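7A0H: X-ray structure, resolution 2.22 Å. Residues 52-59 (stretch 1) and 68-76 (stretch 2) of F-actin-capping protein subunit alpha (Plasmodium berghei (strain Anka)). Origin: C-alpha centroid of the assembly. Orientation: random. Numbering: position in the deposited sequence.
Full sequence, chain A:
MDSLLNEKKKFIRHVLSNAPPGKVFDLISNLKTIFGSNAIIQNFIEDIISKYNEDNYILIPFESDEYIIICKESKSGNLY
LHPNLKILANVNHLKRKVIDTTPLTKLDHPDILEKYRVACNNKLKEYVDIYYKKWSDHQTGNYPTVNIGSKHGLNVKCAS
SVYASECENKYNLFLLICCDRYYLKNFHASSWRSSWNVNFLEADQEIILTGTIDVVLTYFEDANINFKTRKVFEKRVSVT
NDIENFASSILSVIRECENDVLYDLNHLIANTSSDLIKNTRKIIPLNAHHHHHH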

ATOM      1  N   TYR A  52      -1.763 -16.806   5.071  1.00 64.60           N
ATOM      2  CA  TYR A  52      -2.079 -15.408   5.301  1.00 64.50           C
ATOM      3  C   TYR A  52      -2.822 -15.199   6.619  1.00 64.72           C
ATOM      4  O   TYR A  52      -2.472 -14.316   7.414  1.00 65.19           O
ATOM      5  CB  TYR A  52      -2.909 -14.932   4.105  1.00 55.81           C
ATOM      6  CG  TYR A  52      -3.294 -13.533   4.203  1.00 56.95           C
ATOM      7  CD1 TYR A  52      -2.438 -12.541   3.789  1.00 80.66           C
ATOM      8  CD2 TYR A  52      -4.507 -13.181   4.774  1.00 71.86           C
ATOM      9  CE1 TYR A  52      -2.782 -11.217   3.911  1.00 86.17           C
ATOM     10  CE2 TYR A  52      -4.863 -11.862   4.914  1.00 98.53           C
ATOM     11  CZ  TYR A  52      -3.999 -10.882   4.473  1.00 88.74           C
ATOM     12  OH  TYR A  52      -4.369  -9.560   4.575  1.00101.27           O
ATOM     13  N   ASN A  53      -3.873 -15.991   6.862  1.00 67.49           N
ATOM     14  CA  ASN A  53      -4.650 -15.855   8.090  1.00 64.06           C
ATOM     15  C   ASN A  53      -3.775 -16.137   9.302  1.00 57.71           C
ATOM     16  O   ASN A  53      -3.880 -15.489  10.338  1.00 51.01           O
ATOM     17  CB  ASN A  53      -5.836 -16.843   8.099  1.00 54.97           C
ATOM     18  CG  ASN A  53      -7.042 -16.329   7.350  1.00 60.21           C
ATOM     19  OD1 ASN A  53      -7.007 -15.225   6.818  1.00 58.87           O
ATOM     20  ND2 ASN A  53      -8.116 -17.142   7.268  1.00 54.73           N
ATOM     21  N   GLU A  54      -2.928 -17.124   9.195  1.00 57.50           N
ATOM     22  CA  GLU A  54      -2.090 -17.446  10.329  1.00 62.46           C
ATOM     23  C   GLU A  54      -1.111 -16.327  10.573  1.00 59.61           C
ATOM     24  O   GLU A  54      -0.900 -15.936  11.733  1.00 58.72           O
ATOM     25  CB  GLU A  54      -1.410 -18.783  10.076  1.00 50.36           C
ATOM     26  CG  GLU A  54      -2.467 -19.896  10.065  1.00 55.22           C
ATOM     27  CD  GLU A  54      -1.918 -21.222   9.578  1.00 68.20           C
ATOM     28  OE1 GLU A  54      -0.735 -21.259   9.174  1.00 53.04           O
ATOM     29  OE2 GLU A  54      -2.651 -22.235   9.653  1.00 57.19           O
ATOM     30  N   ASP A  55      -0.553 -15.759   9.491  1.00 57.18           N
ATOM     31  CA  ASP A  55       0.404 -14.676   9.606  1.00 47.42           C
ATOM     32  C   ASP A  55      -0.190 -13.429  10.246  1.00 56.45           C
ATOM     33  O   ASP A  55       0.551 -12.502  10.583  1.00 54.56           O
ATOM     34  CB  ASP A  55       0.991 -14.341   8.248  1.00 55.34           C
ATOM     35  CG  ASP A  55       1.925 -15.414   7.789  1.00 58.03           C
ATOM     36  OD1 ASP A  55       2.105 -16.371   8.579  1.00 70.26           O
ATOM     37  OD2 ASP A  55       2.495 -15.310   6.696  1.00 74.16           O
ATOM     38  N   ASN A  56      -1.509 -13.309  10.301  1.00 54.53           N
ATOM     39  CA  ASN A  56      -2.089 -12.056  10.751  1.00 48.39           C
ATOM     40  C   ASN A  56      -2.963 -12.256  11.964  1.00 50.36           C
ATOM     41  O   ASN A  56      -3.742 -11.354  12.298  1.00 49.58           O
ATOM     42  CB  ASN A  56      -2.875 -11.394   9.632  1.00 57.43           C
ATOM     43  CG  ASN A  56      -1.957 -10.794   8.575  1.00 63.80           C
ATOM     44  OD1 ASN A  56      -1.246  -9.803   8.854  1.00 68.18           O
ATOM     45  ND2 ASN A  56      -1.903 -11.430   7.392  1.00 65.18           N
ATOM     46  N   TYR A  57      -2.879 -13.410  12.636  1.00 45.93           N
ATOM     47  CA  TYR A  57      -3.589 -13.554  13.896  1.00 47.97           C
ATOM     48  C   TYR A  57      -5.013 -13.096  13.677  1.00 52.66           C
ATOM     49  O   TYR A  57      -5.523 -12.249  14.420  1.00 57.76           O
ATOM     50  CB  TYR A  57      -2.936 -12.740  15.042  1.00 52.46           C
ATOM     51  CG  TYR A  57      -1.542 -13.231  15.320  1.00 47.97           C
ATOM     52  CD1 TYR A  57      -1.308 -14.281  16.187  1.00 44.71           C
ATOM     53  CD2 TYR A  57      -0.483 -12.674  14.671  1.00 54.98           C
ATOM     54  CE1 TYR A  57      -0.035 -14.781  16.364  1.00 53.68           C
ATOM     55  CE2 TYR A  57       0.788 -13.146  14.862  1.00 76.60           C
ATOM     56  CZ  TYR A  57       1.006 -14.172  15.724  1.00 56.09           C
ATOM     57  OH  TYR A  57       2.256 -14.637  15.892  1.00 62.95           O
ATOM     58  N   ILE A  58      -5.617 -13.630  12.626  1.00 45.68           N
ATOM     59  CA  ILE A  58      -7.006 -13.378  12.257  1.00 42.28           C
ATOM     60  C   ILE A  58      -7.914 -13.976  13.323  1.00 36.84           C
ATOM     61  O   ILE A  58      -7.735 -15.120  13.759  1.00 45.95           O
ATOM     62  CB  ILE A  58      -7.298 -14.005  10.873  1.00 55.45           C
ATOM     63  CG1 ILE A  58      -6.699 -13.188   9.711  1.00 52.55           C
ATOM     64  CG2 ILE A  58      -8.795 -14.278  10.613  1.00 54.08           C
ATOM     65  CD1 ILE A  58      -6.883 -11.771   9.863  1.00 61.41           C
ATOM     66  N   LEU A  59      -8.989 -13.272  13.607  1.00 40.71           N
ATOM     67  CA  LEU A  59     -10.053 -13.748  14.459  1.00 46.72           C
ATOM     68  C   LEU A  59     -11.238 -14.330  13.706  1.00 55.08           C
ATOM     69  O   LEU A  59     -11.870 -13.627  12.920  1.00 55.21           O
ATOM     70  CB  LEU A  59     -10.617 -12.590  15.284  1.00 46.70           C
ATOM     71  CG  LEU A  59      -9.659 -11.757  16.183  1.00 51.27           C
ATOM     72  CD1 LEU A  59     -10.549 -10.768  16.937  1.00 50.62           C
ATOM     73  CD2 LEU A  59      -8.900 -12.737  17.061  1.00 48.49           C
TER
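Stretch 2, residues 68-76: IIICKESKS

Stretch 2 lies against stretch 1 as an antiparallel β partner at one end and as a turn packed on the last turn of a helix at the other, the two regions together burying 541 Å² summed over both sides. Residues 68-70 are extended and run opposite to Ile-58 and Leu-59. The backbone link is short and nearly straight: Ile-70 N donates to Ile-58 O at 2.9 Å, with an angle of 171° at the hydrogen. One step along, Leu-59 faces Ile-69 in a non-hydrogen-bonded pair with CA atoms 4.8 Å apart, and on their shared side of the sheet Leu-59 CD2 approaches Ile-69 CG1 to 3.8 Å. Ile-70 points to the other side, where its CG2 packs 3.5 Å from Glu-54 CG and 4.0 Å from Asn-53 CB.

Past Ile-70 the chain meets the helix end, and the CA atoms of Cys-71 and Glu-54 are only 3.7 Å apart. So close an approach is accompanied by two CA-H...O contacts, Cys-71 CA to Glu-54 O at 3.4 Å and Tyr-57 CA to Ile-70 O at 3.2 Å. A water extends the join, donating to Glu-54 O at 2.6 Å and accepting from Lys-72 N at 3.0 Å.

Residues 72-74 then adopt helical backbone angles, and 75-76 are extended again. Tyr-57 directs its CA-to-CB bond away from stretch 2, yet its ring returns to it: CE1 lies 3.3 Å from Cys-71 CB, and OH donates a hydrogen bond to Glu-73 OE1 at 3.3 Å, with that oxygen at the ring edge. Lys-75, its CA-to-CB bond directed toward stretch 1, closes the contact with a salt bridge from NZ to Glu-54 OE2 at 3.2 Å. Glu-54 thus offers aliphatic carbon to Ile-70 and charge to Lys-75.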

ATOM      1  N   ILE A  68     -11.911 -17.871  17.810  1.00 43.58           N
ATOM      2  CA  ILE A  68     -10.772 -18.728  17.540  1.00 53.93           C
ATOM      3  C   ILE A  68      -9.765 -17.793  16.944  1.00 46.04           C
ATOM      4  O   ILE A  68     -10.131 -16.935  16.126  1.00 52.46           O
ATOM      5  CB  ILE A  68     -11.105 -19.860  16.530  1.00 59.31           C
ATOM      6  CG1 ILE A  68     -12.137 -20.841  17.076  1.00 80.19           C
ATOM      7  CG2 ILE A  68      -9.823 -20.592  16.174  1.00 54.71           C
ATOM      8  CD1 ILE A  68     -11.562 -21.676  18.211  1.00 63.44           C
ATOM      9  N   ILE A  69      -8.505 -17.943  17.329  1.00 43.84           N
ATOM     10  CA  ILE A  69      -7.468 -17.093  16.766  1.00 47.41           C
ATOM     11  C   ILE A  69      -6.571 -17.949  15.903  1.00 53.77           C
ATOM     12  O   ILE A  69      -6.029 -18.957  16.371  1.00 52.08           O
ATOM     13  CB  ILE A  69      -6.660 -16.379  17.832  1.00 51.29           C
ATOM     14  CG1 ILE A  69      -7.558 -15.787  18.920  1.00 47.75           C
ATOM     15  CG2 ILE A  69      -5.888 -15.279  17.155  1.00 47.77           C
ATOM     16  CD1 ILE A  69      -6.738 -15.071  19.899  1.00 49.31           C
ATOM     17  N   ILE A  70      -6.392 -17.532  14.652  1.00 51.47           N
ATOM     18  CA  ILE A  70      -5.669 -18.311  13.692  1.00 46.15           C
ATOM     19  C   ILE A  70      -4.244 -17.857  13.666  1.00 41.60           C
ATOM     20  O   ILE A  70      -3.990 -16.714  13.298  1.00 48.60           O
ATOM     21  CB  ILE A  70      -6.241 -18.137  12.279  1.00 53.41           C
ATOM     22  CG1 ILE A  70      -7.754 -18.284  12.169  1.00 43.04           C
ATOM     23  CG2 ILE A  70      -5.611 -19.128  11.399  1.00 53.19           C
ATOM     24  CD1 ILE A  70      -8.254 -19.580  12.688  1.00 57.08           C
ATOM     25  N   CYS A  71      -3.298 -18.751  13.948  1.00 38.87           N
ATOM     26  CA  CYS A  71      -1.882 -18.382  13.851  1.00 47.69           C
ATOM     27  C   CYS A  71      -1.096 -19.664  14.054  1.00 52.48           C
ATOM     28  O   CYS A  71      -1.666 -20.661  14.507  1.00 45.80           O
ATOM     29  CB  CYS A  71      -1.495 -17.359  14.937  1.00 51.54           C
ATOM     30  SG  CYS A  71      -1.936 -17.975  16.643  1.00 50.94           S
ATOM     31  N   LYS A  72       0.237 -19.586  13.879  1.00 53.75           N
ATOM     32  CA  LYS A  72       1.060 -20.777  14.092  1.00 47.57           C
ATOM     33  C   LYS A  72       0.762 -21.415  15.425  1.00 63.00           C
ATOM     34  O   LYS A  72       0.579 -22.630  15.532  1.00 59.37           O
ATOM     35  CB  LYS A  72       2.544 -20.444  14.120  1.00 64.73           C
ATOM     36  CG  LYS A  72       3.125 -19.832  12.938  1.00101.61           C
ATOM     37  CD  LYS A  72       4.533 -19.396  13.268  1.00 95.27           C
ATOM     38  CE  LYS A  72       5.170 -18.772  12.034  1.00126.66           C
ATOM     39  NZ  LYS A  72       6.555 -18.345  12.326  1.00143.76           N
ATOM     40  N   GLU A  73       0.799 -20.588  16.478  1.00 62.76           N
ATOM     41  CA  GLU A  73       0.787 -21.058  17.862  1.00 60.34           C
ATOM     42  C   GLU A  73      -0.518 -21.775  18.197  1.00 58.93           C
ATOM     43  O   GLU A  73      -0.546 -22.644  19.088  1.00 60.88           O
ATOM     44  CB  GLU A  73       1.056 -19.831  18.764  1.00 57.66           C
ATOM     45  CG  GLU A  73       2.523 -19.361  18.675  1.00 49.83           C
ATOM     46  CD  GLU A  73       2.840 -18.285  17.583  1.00 66.11           C
ATOM     47  OE1 GLU A  73       1.939 -17.705  16.920  1.00 54.32           O
ATOM     48  OE2 GLU A  73       4.055 -18.033  17.371  1.00 77.41           O
ATOM     49  N   SER A  74      -1.621 -21.428  17.532  1.00 50.55           N
ATOM     50  CA  SER A  74      -2.826 -22.175  17.824  1.00 52.54           C
ATOM     51  C   SER A  74      -2.948 -23.435  16.975  1.00 56.10           C
ATOM     52  O   SER A  74      -3.772 -24.278  17.319  1.00 52.55           O
ATOM     53  CB  SER A  74      -4.085 -21.318  17.618  1.00 65.46           C
ATOM     54  OG  SER A  74      -4.203 -20.793  16.288  1.00 57.45           O
ATOM     55  N   LYS A  75      -2.086 -23.616  15.953  1.00 52.59           N
ATOM     56  CA  LYS A  75      -2.284 -24.688  14.998  1.00 56.65           C
ATOM     57  C   LYS A  75      -2.211 -26.014  15.710  1.00 65.13           C
ATOM     58  O   LYS A  75      -1.281 -26.282  16.469  1.00 75.26           O
ATOM     59  CB  LYS A  75      -1.231 -24.723  13.867  1.00 60.06           C
ATOM     60  CG  LYS A  75      -1.203 -23.567  12.885  1.00 59.72           C
ATOM     61  CD  LYS A  75      -0.268 -23.866  11.705  1.00 77.58           C
ATOM     62  CE  LYS A  75      -0.672 -25.139  10.880  1.00 81.14           C
ATOM     63  NZ  LYS A  75      -2.116 -25.258  10.501  1.00 80.40           N
ATOM     64  N   SER A  76      -3.165 -26.862  15.430  1.00 70.37           N
ATOM     65  CA  SER A  76      -3.108 -28.213  15.947  1.00 55.77           C
ATOM     66  C   SER A  76      -3.580 -29.142  14.835  1.00 64.20           C
ATOM     67  O   SER A  76      -4.775 -29.193  14.506  1.00 61.42           O
ATOM     68  CB  SER A  76      -3.962 -28.317  17.204  1.00 58.86           C
ATOM     69  OG  SER A  76      -3.675 -29.556  17.837  1.00 64.94           O
TER
HETATM   70  O   HOH W   1       1.184 -16.882  12.865  1.00 56.55           O